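4-alpha-glucanotransferase (PDB 5B68) is an amylomaltase-type protein with an N-terminal beta sandwich and a 4-alpha-glucanotransferase domain of the TIM-barrel clan. Local coordinates at residues 94-99 / 148-153; 90-95 / 124-129; 277-282 / 684-689. All blocks are in the same frame, centred on the assembly; numbering follows the deposited sequence. Where two conformers were deposited one is given.

Overall arrangement
Contacts 1 and 2 belong to the N-terminal beta sandwich and form one patch, their centres about 11 Å apart. Both include G94 and S95, between strands 86-92 and 98-102: contact 2 pairs the first of these strands with strand 126-134, contact 1 the second with strand 142-150. They touch where R153 packs on H92 and where V91 meets P96, A97 and S150. A sulfate ion, probably from the crystallisation liquor, is bound in contact 1 and lies about 5 Å from the side chain of H92 in contact 2. Contact 3 joins two loops on the opposite side of the chain's centre; its nearest atoms are about 53 Å from contact 1 and 56 Å from contact 2.

Contact 1: residues 94-99 / 148-153; sequences GSPADV and LKSNER. With SO4 (sulfate ion), chain M.
The hydroxyl of S150 donates to the carbonyl of P96 (OG to O 2.6 Å), approaching in the carbonyl plane with a C=O...donor angle of 159°. S150 OG, anti to its backbone N (chi1 -177°), adds this side-chain bond next to the strand pairing, in which D98 and K149 form an antiparallel hydrogen-bonded pair: D98 N to K149 O is 3.1 Å, and K149 N to D98 O, straighter at 168°, is 2.8 Å. S95 OG gives its main bond to H92 O and accepts a weak bond from R153 NH2 (3.3 Å). That guanidinium is better used on the sulfate, with NH2 2.8 Å from O3 and NH1 2.9 Å from O4, while N151 ND2 also donates to sulfate O3 at 3.0 Å. The N151 backbone N is satisfied by a water, 2.8 Å away. N151 and R153 lie in the type II' turn from S150 to R153, joining strands 142-150 and 153-162 as a beta hairpin. Beyond the pair, A97 and S150 rest on V91 of strand 86-92, V99 reaches V89 of that strand and F133 of strand 126-134, and L148 packs against P72 and L73.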
loop_
_atom_site.group_PDB
_atom_site.type_symbol
_atom_site.label_atom_id
_atom_site.label_comp_id
_atom_site.label_asym_id
_atom_site.label_seq_id
_atom_site.Cartn_x
_atom_site.Cartn_y
_atom_site.Cartn_z
ATOM N N GLY A 94 -44.458 -9.951 -11.204
ATOM C CA GLY A 94 -45.727 -9.489 -10.681
ATOM C C GLY A 94 -45.739 -9.008 -9.254
ATOM O O GLY A 94 -46.741 -8.488 -8.818
ATOM N N SER A 95 -44.619 -9.115 -8.517
ATOM C CA SER A 95 -44.549 -8.524 -7.188
ATOM C C SER A 95 -43.903 -7.100 -7.320
ATOM O O SER A 95 -43.323 -6.797 -8.408
ATOM C CB SER A 95 -43.772 -9.504 -6.255
ATOM O OG SER A 95 -42.393 -9.502 -6.626
ATOM N N PRO A 96 -44.000 -6.247 -6.270
ATOM C CA PRO A 96 -43.492 -4.861 -6.278
ATOM C C PRO A 96 -41.975 -4.858 -6.401
ATOM O O PRO A 96 -41.312 -5.833 -5.916
ATOM C CB PRO A 96 -43.888 -4.333 -4.949
ATOM C CG PRO A 96 -45.053 -5.156 -4.512
ATOM C CD PRO A 96 -44.735 -6.508 -5.003
ATOM N N ALA A 97 -41.479 -3.828 -7.098
ATOM C CA ALA A 97 -40.086 -3.442 -7.012
ATOM C C ALA A 97 -39.990 -2.016 -6.447
ATOM O O ALA A 97 -39.843 -1.033 -7.170
ATOM C CB ALA A 97 -39.439 -3.579 -8.351
ATOM N N ASP A 98 -40.184 -1.888 -5.142
ATOM C CA ASP A 98 -40.080 -0.572 -4.504
ATOM C C ASP A 98 -38.599 -0.425 -4.158
ATOM O O ASP A 98 -38.044 -1.271 -3.471
ATOM C CB ASP A 98 -40.936 -0.441 -3.256
ATOM C CG ASP A 98 -42.403 -0.732 -3.518
ATOM O OD1 ASP A 98 -42.815 -0.524 -4.659
ATOM O OD2 ASP A 98 -43.108 -1.198 -2.585
ATOM N N VAL A 99 -37.994 0.624 -4.701
ATOM C CA VAL A 99 -36.542 0.918 -4.546
ATOM C C VAL A 99 -36.397 2.351 -4.052
ATOM O O VAL A 99 -37.093 3.245 -4.507
ATOM C CB VAL A 99 -35.741 0.744 -5.865
ATOM C CG1 VAL A 99 -34.232 1.029 -5.644
ATOM C CG2 VAL A 99 -35.946 -0.643 -6.460
ATOM N N LEU A 148 -34.396 -2.307 -1.429
ATOM C CA LEU A 148 -35.455 -2.903 -2.224
ATOM C C LEU A 148 -36.440 -3.602 -1.291
ATOM O O LEU A 148 -36.054 -4.402 -0.425
ATOM C CB LEU A 148 -34.905 -3.895 -3.206
ATOM C CG LEU A 148 -35.825 -4.910 -3.884
ATOM C CD1 LEU A 148 -36.722 -4.081 -4.778
ATOM C CD2 LEU A 148 -35.204 -6.054 -4.666
ATOM N N LYS A 149 -37.731 -3.288 -1.507
ATOM C CA LYS A 149 -38.825 -4.030 -0.842
ATOM C C LYS A 149 -39.724 -4.622 -1.917
ATOM O O LYS A 149 -40.120 -3.941 -2.868
ATOM C CB LYS A 149 -39.607 -3.174 0.160
ATOM C CG LYS A 149 -40.652 -3.958 0.923
ATOM C CD LYS A 149 -41.186 -3.148 2.108
ATOM C CE LYS A 149 -42.273 -3.903 2.849
ATOM N NZ LYS A 149 -43.425 -4.104 1.911
ATOM N N SER A 150 -39.996 -5.922 -1.783
ATOM C CA SER A 150 -40.871 -6.651 -2.669
ATOM C C SER A 150 -41.779 -7.557 -1.844
ATOM O O SER A 150 -41.419 -8.690 -1.535
ATOM C CB SER A 150 -40.037 -7.411 -3.682
ATOM O OG SER A 150 -40.845 -8.090 -4.625
ATOM N N ASN A 151 -42.952 -7.003 -1.452
ATOM C CA ASN A 151 -43.788 -7.626 -0.396
ATOM C C ASN A 151 -42.940 -7.944 0.796
ATOM O O ASN A 151 -42.330 -7.022 1.324
ATOM C CB ASN A 151 -44.569 -8.787 -0.931
ATOM C CG ASN A 151 -45.545 -8.354 -2.013
ATOM O OD1 ASN A 151 -46.023 -7.222 -1.976
ATOM N ND2 ASN A 151 -45.784 -9.235 -3.038
ATOM N N GLU A 152 -42.907 -9.186 1.261
ATOM C CA GLU A 152 -42.124 -9.524 2.431
ATOM C C GLU A 152 -40.605 -9.827 2.160
ATOM O O GLU A 152 -39.864 -10.192 3.073
ATOM C CB GLU A 152 -42.769 -10.708 3.168
ATOM C CG GLU A 152 -42.394 -12.091 2.665
ATOM C CD GLU A 152 -43.123 -12.572 1.403
ATOM O OE1 GLU A 152 -43.979 -11.831 0.785
ATOM O OE2 GLU A 152 -42.803 -13.748 1.045
ATOM N N ARG A 153 -40.180 -9.743 0.907
ATOM C CA ARG A 153 -38.781 -9.879 0.576
ATOM C C ARG A 153 -38.144 -8.493 0.601
ATOM O O ARG A 153 -38.762 -7.453 0.231
ATOM C CB ARG A 153 -38.617 -10.525 -0.775
ATOM C CG ARG A 153 -39.122 -11.940 -0.848
ATOM C CD ARG A 153 -39.102 -12.510 -2.277
ATOM N NE ARG A 153 -40.092 -11.851 -3.165
ATOM C CZ ARG A 153 -41.410 -12.019 -3.107
ATOM N NH1 ARG A 153 -41.939 -12.854 -2.209
ATOM N NH2 ARG A 153 -42.224 -11.309 -3.926
HETATM S S SO4 M . -45.464 -12.879 -2.629
HETATM O O1 SO4 M . -45.608 -12.032 -1.411
HETATM O O2 SO4 M . -46.766 -13.444 -3.023
HETATM O O3 SO4 M . -44.937 -12.060 -3.774
HETATM O O4 SO4 M . -44.623 -14.061 -2.317
HETATM O O HOH W 1 -43.578 -4.240 -1.500
#

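Contact 2: residues 90-95 / 124-129; sequences HVHDGS and DGIRWG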
loop_
_atom_site.group_PDB
_atom_site.type_symbol
_atom_site.label_atom_id
_atom_site.label_comp_id
_atom_site.label_asym_id
_atom_site.label_seq_id
_atom_site.Cartn_x
_atom_site.Cartn_y
_atom_site.Cartn_z
ATOM N N HIS A 90 -34.128 -7.487 -9.709
ATOM C CA HIS A 90 -34.850 -8.709 -9.979
ATOM C C HIS A 90 -35.830 -8.956 -8.851
ATOM O O HIS A 90 -35.457 -8.938 -7.665
ATOM C CB HIS A 90 -33.904 -9.873 -10.126
ATOM C CG HIS A 90 -32.923 -9.682 -11.232
ATOM N ND1 HIS A 90 -33.294 -9.739 -12.559
ATOM C CD2 HIS A 90 -31.640 -9.289 -11.222
ATOM C CE1 HIS A 90 -32.248 -9.491 -13.322
ATOM N NE2 HIS A 90 -31.239 -9.184 -12.538
ATOM N N VAL A 91 -37.102 -9.169 -9.214
ATOM C CA VAL A 91 -38.175 -9.508 -8.248
ATOM C C VAL A 91 -39.008 -10.693 -8.793
ATOM O O VAL A 91 -39.002 -10.965 -10.008
ATOM C CB VAL A 91 -39.120 -8.328 -7.968
ATOM C CG1 VAL A 91 -38.428 -7.221 -7.228
ATOM C CG2 VAL A 91 -39.754 -7.801 -9.258
ATOM N N HIS A 92 -39.738 -11.393 -7.912
ATOM C CA HIS A 92 -40.711 -12.398 -8.402
ATOM C C HIS A 92 -41.693 -11.679 -9.368
ATOM O O HIS A 92 -42.169 -10.607 -9.076
ATOM C CB HIS A 92 -41.502 -12.962 -7.254
ATOM C CG HIS A 92 -40.703 -13.786 -6.305
ATOM N ND1 HIS A 92 -39.323 -13.851 -6.325
ATOM C CD2 HIS A 92 -41.092 -14.539 -5.252
ATOM C CE1 HIS A 92 -38.902 -14.616 -5.324
ATOM N NE2 HIS A 92 -39.957 -15.042 -4.663
ATOM N N ASP A 93 -41.911 -12.243 -10.528
ATOM C CA ASP A 93 -42.669 -11.573 -11.577
ATOM C C ASP A 93 -44.095 -11.219 -11.089
ATOM O O ASP A 93 -44.735 -12.012 -10.441
ATOM C CB ASP A 93 -42.685 -12.425 -12.824
ATOM C CG ASP A 93 -43.290 -11.720 -14.024
ATOM O OD1 ASP A 93 -42.958 -10.554 -14.343
ATOM O OD2 ASP A 93 -44.037 -12.393 -14.709
ATOM N N GLY A 94 -44.458 -9.951 -11.204
ATOM C CA GLY A 94 -45.727 -9.489 -10.681
ATOM C C GLY A 94 -45.739 -9.008 -9.254
ATOM O O GLY A 94 -46.741 -8.488 -8.818
ATOM N N SER A 95 -44.619 -9.115 -8.517
ATOM C CA SER A 95 -44.549 -8.524 -7.188
ATOM C C SER A 95 -43.903 -7.100 -7.320
ATOM O O SER A 95 -43.323 -6.797 -8.408
ATOM C CB SER A 95 -43.772 -9.504 -6.255
ATOM O OG SER A 95 -42.393 -9.502 -6.626
ATOM N N ASP A 124 -35.680 -22.388 -10.878
ATOM C CA ASP A 124 -36.129 -23.204 -9.713
ATOM C C ASP A 124 -37.605 -23.065 -9.293
ATOM O O ASP A 124 -37.906 -22.991 -8.126
ATOM C CB ASP A 124 -35.224 -22.923 -8.526
ATOM C CG ASP A 124 -33.808 -23.205 -8.833
ATOM O OD1 ASP A 124 -33.581 -24.125 -9.660
ATOM O OD2 ASP A 124 -32.916 -22.510 -8.280
ATOM N N GLY A 125 -38.506 -23.013 -10.266
ATOM C CA GLY A 125 -39.928 -22.913 -10.019
ATOM C C GLY A 125 -40.491 -21.544 -9.663
ATOM O O GLY A 125 -41.672 -21.439 -9.372
ATOM N N ILE A 126 -39.671 -20.486 -9.652
ATOM C CA ILE A 126 -40.192 -19.151 -9.448
ATOM C C ILE A 126 -40.011 -18.425 -10.765
ATOM O O ILE A 126 -38.939 -18.513 -11.364
ATOM C CB ILE A 126 -39.518 -18.450 -8.222
ATOM C CG1 ILE A 126 -39.903 -19.230 -6.954
ATOM C CG2 ILE A 126 -39.922 -16.969 -8.135
ATOM C CD1 ILE A 126 -39.334 -18.720 -5.660
ATOM N N ARG A 127 -41.020 -17.640 -11.173
ATOM C CA ARG A 127 -40.859 -16.790 -12.354
ATOM C C ARG A 127 -40.308 -15.472 -11.824
ATOM O O ARG A 127 -40.904 -14.829 -10.930
ATOM C CB ARG A 127 -42.159 -16.579 -13.174
ATOM C CG ARG A 127 -41.909 -15.961 -14.565
ATOM C CD ARG A 127 -43.128 -15.862 -15.488
ATOM N NE ARG A 127 -44.219 -15.146 -14.818
ATOM C CZ ARG A 127 -45.215 -15.713 -14.121
ATOM N NH1 ARG A 127 -45.312 -17.046 -13.994
ATOM N NH2 ARG A 127 -46.128 -14.941 -13.530
ATOM N N TRP A 128 -39.199 -15.045 -12.409
ATOM C CA TRP A 128 -38.531 -13.810 -12.036
ATOM C C TRP A 128 -38.597 -12.812 -13.169
ATOM O O TRP A 128 -38.547 -13.177 -14.311
ATOM C CB TRP A 128 -37.052 -14.054 -11.737
ATOM C CG TRP A 128 -36.761 -14.725 -10.424
ATOM C CD1 TRP A 128 -36.785 -16.055 -10.176
ATOM C CD2 TRP A 128 -36.379 -14.098 -9.195
ATOM N NE1 TRP A 128 -36.472 -16.304 -8.876
ATOM C CE2 TRP A 128 -36.211 -15.119 -8.248
ATOM C CE3 TRP A 128 -36.166 -12.781 -8.802
ATOM C CZ2 TRP A 128 -35.836 -14.861 -6.935
ATOM C CZ3 TRP A 128 -35.809 -12.532 -7.498
ATOM C CH2 TRP A 128 -35.634 -13.568 -6.584
ATOM N N GLY A 129 -38.722 -11.543 -12.826
ATOM C CA GLY A 129 -38.624 -10.480 -13.816
ATOM C C GLY A 129 -37.504 -9.532 -13.474
ATOM O O GLY A 129 -37.044 -9.520 -12.362
#
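Strand ends pair here in antiparallel fashion, V91 with G129 and H92 with W128, at the surface tip of the N-terminal beta sandwich where strand 86-92 meets strand 126-134. The short segments' axes come within 4.7 Å at 142°, antiparallel with a marked twist. V91 and G129 are a hydrogen-bonded pair, V91 N to G129 O 3.2 Å and G129 N to V91 O 2.9 Å. Two residues on, D93 N donates to R127 O at 2.8 Å, extending the ladder into the turn. The non-hydrogen-bonded pair carries the aromatic contact: the H92 ring turns its edge to the face of W128 in a T-shaped stack, its centroid 4.6 Å from that of the six-membered ring and the planes 80° apart. I126 CG2 sits over the centre of an H92 face, 3.6 Å from the ring centroid, a CH-pi contact. D93 points its CB at the other strand, and CG, anti to the backbone N (chi1 -172°), carries OD2 to R127 NE, 2.8 Å away. This salt bridge is single-pronged: OD2 lies in the guanidinium plane but is met on its anti side, somewhat out of the carboxylate plane. Charge pairing thus ties the turn after strand 86-92 to strand 126-134.

Contact 3: residues 277-282 / 684-689; sequences RNLTSD and SVLIES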
loop_
_atom_site.group_PDB
_atom_site.type_symbol
_atom_site.label_atom_id
_atom_site.label_comp_id
_atom_site.label_asym_id
_atom_site.label_seq_id
_atom_site.Cartn_x
_atom_site.Cartn_y
_atom_site.Cartn_z
ATOM N N ARG A 277 22.248 1.322 20.664
ATOM C CA ARG A 277 22.188 0.855 19.298
ATOM C C ARG A 277 22.049 2.018 18.307
ATOM O O ARG A 277 22.581 1.949 17.215
ATOM C CB ARG A 277 21.047 -0.165 19.079
ATOM C CG ARG A 277 21.102 -1.329 20.081
ATOM C CD ARG A 277 20.202 -2.447 19.602
ATOM N NE ARG A 277 20.074 -3.441 20.662
ATOM C CZ ARG A 277 19.123 -4.378 20.710
ATOM N NH1 ARG A 277 18.196 -4.497 19.740
ATOM N NH2 ARG A 277 19.114 -5.215 21.753
ATOM N N ASN A 278 21.431 3.084 18.766
ATOM C CA ASN A 278 21.180 4.249 17.931
ATOM C C ASN A 278 22.457 4.872 17.401
ATOM O O ASN A 278 22.405 5.544 16.396
ATOM C CB ASN A 278 20.497 5.365 18.694
ATOM C CG ASN A 278 19.115 4.962 19.266
ATOM O OD1 ASN A 278 18.566 3.930 18.942
ATOM N ND2 ASN A 278 18.593 5.780 20.120
ATOM N N LEU A 279 23.550 4.680 18.145
ATOM C CA LEU A 279 24.852 5.225 17.822
ATOM C C LEU A 279 25.685 4.330 16.990
ATOM O O LEU A 279 26.767 4.739 16.600
ATOM C CB LEU A 279 25.623 5.564 19.115
ATOM C CG LEU A 279 24.882 6.427 20.136
ATOM C CD1 LEU A 279 25.687 6.651 21.403
ATOM C CD2 LEU A 279 24.474 7.797 19.612
ATOM N N THR A 280 25.221 3.112 16.700
ATOM C CA THR A 280 26.013 2.123 15.949
ATOM C C THR A 280 25.451 1.949 14.573
ATOM O O THR A 280 24.296 2.327 14.288
ATOM C CB THR A 280 26.032 0.745 16.652
ATOM O OG1 THR A 280 24.820 0.041 16.361
ATOM C CG2 THR A 280 26.163 0.886 18.149
ATOM N N SER A 281 26.199 1.287 13.713
ATOM C CA SER A 281 25.696 0.900 12.391
ATOM C C SER A 281 25.174 -0.555 12.353
ATOM O O SER A 281 24.972 -1.095 11.279
ATOM C CB SER A 281 26.801 1.104 11.364
ATOM O OG SER A 281 27.915 0.273 11.662
ATOM N N ASP A 282 24.986 -1.161 13.518
ATOM C CA ASP A 282 24.522 -2.546 13.611
ATOM C C ASP A 282 23.103 -2.710 13.075
ATOM O O ASP A 282 22.282 -1.827 13.251
ATOM C CB ASP A 282 24.577 -3.007 15.076
ATOM C CG ASP A 282 26.002 -3.117 15.626
ATOM O OD1 ASP A 282 26.977 -3.061 14.852
ATOM O OD2 ASP A 282 26.122 -3.213 16.862
ATOM N N SER A 684 26.373 6.135 12.167
ATOM C CA SER A 684 24.952 6.469 12.394
ATOM C C SER A 684 24.698 7.976 12.301
ATOM O O SER A 684 25.415 8.785 12.896
ATOM C CB SER A 684 24.514 5.986 13.749
ATOM O OG SER A 684 23.204 6.424 14.060
ATOM N N VAL A 685 23.637 8.390 11.593
ATOM C CA VAL A 685 23.235 9.794 11.622
ATOM C C VAL A 685 21.910 9.906 12.365
ATOM O O VAL A 685 20.904 9.397 11.837
ATOM C CB VAL A 685 23.066 10.341 10.188
ATOM C CG1 VAL A 685 22.691 11.818 10.258
ATOM C CG2 VAL A 685 24.384 10.115 9.416
ATOM N N LEU A 686 21.919 10.532 13.537
ATOM C CA LEU A 686 20.708 10.771 14.288
ATOM C C LEU A 686 19.890 11.906 13.707
ATOM O O LEU A 686 20.456 12.845 13.107
ATOM C CB LEU A 686 20.946 11.025 15.748
ATOM C CG LEU A 686 21.711 9.914 16.523
ATOM C CD1 LEU A 686 21.936 10.362 17.976
ATOM C CD2 LEU A 686 20.962 8.589 16.504
ATOM N N ILE A 687 18.585 11.928 14.053
ATOM C CA ILE A 687 17.734 13.063 13.590
ATOM C C ILE A 687 18.314 14.397 14.063
ATOM O O ILE A 687 18.309 15.410 13.334
ATOM C CB ILE A 687 16.291 12.928 14.070
ATOM C CG1 ILE A 687 15.671 11.753 13.368
ATOM C CG2 ILE A 687 15.487 14.210 13.804
ATOM C CD1 ILE A 687 14.383 11.222 13.987
ATOM N N GLU A 688 18.858 14.382 15.273
ATOM C CA GLU A 688 19.354 15.590 15.925
ATOM C C GLU A 688 20.535 16.193 15.180
ATOM O O GLU A 688 20.762 17.393 15.257
ATOM C CB GLU A 688 19.741 15.323 17.393
ATOM C CG GLU A 688 18.543 15.241 18.320
ATOM C CD GLU A 688 17.957 13.858 18.397
ATOM O OE1 GLU A 688 18.402 12.912 17.678
ATOM O OE2 GLU A 688 17.059 13.736 19.218
ATOM N N SER A 689 21.265 15.354 14.479
ATOM C CA SER A 689 22.434 15.768 13.765
ATOM C C SER A 689 22.220 16.060 12.336
ATOM O O SER A 689 23.210 16.351 11.646
ATOM C CB SER A 689 23.427 14.632 13.743
ATOM O OG SER A 689 23.794 14.373 15.046
HETATM O O HOH W 2 27.829 4.833 14.316
#
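S684 and N278 meet through one short bond: S684 OG donates to the backbone carbonyl of N278, OG to O 2.6 Å. The hydroxyl stands anti to the serine's own backbone N (chi1 173°), which directs it at the other loop, and it meets the carbonyl at a C=O...donor angle of 156°, tilted slightly out of the carbonyl plane. The same N278 O is flanked by a methyl of L686, whose CD2 lies 3.4 Å away and also comes within 3.9 Å of N278 CB. The other branch of L686, CD1, is anti to CA (chi2 177°) and reaches L279 CD2 at 4.0 Å, the two leucines crossing obliquely. L279 starts with its CB turned away from the other loop, and it is the end of the chain that comes back to L686. The loop that receives these groups follows helix 261-277, within the 4-alpha-glucanotransferase family region of the TIM-barrel clan, and is a type I turn from R277 to T280, closed by T280 N to R277 O; an ST turn follows directly, in which T280 OG1 accepts from D282 N at 3.1 Å. Segment 684-689 lies shortly before the last helix, 694-702, so the contact brings together loops some 400 residues apart in sequence. A water accepts from S684 N at 2.9 Å; its other approach, to L279 O, is too short to be certain. The amide of N278 has its partner outside the two loops, ND2 donating to S192 O; T280 O accepts weakly from R188, and S281 O is bonded to R658.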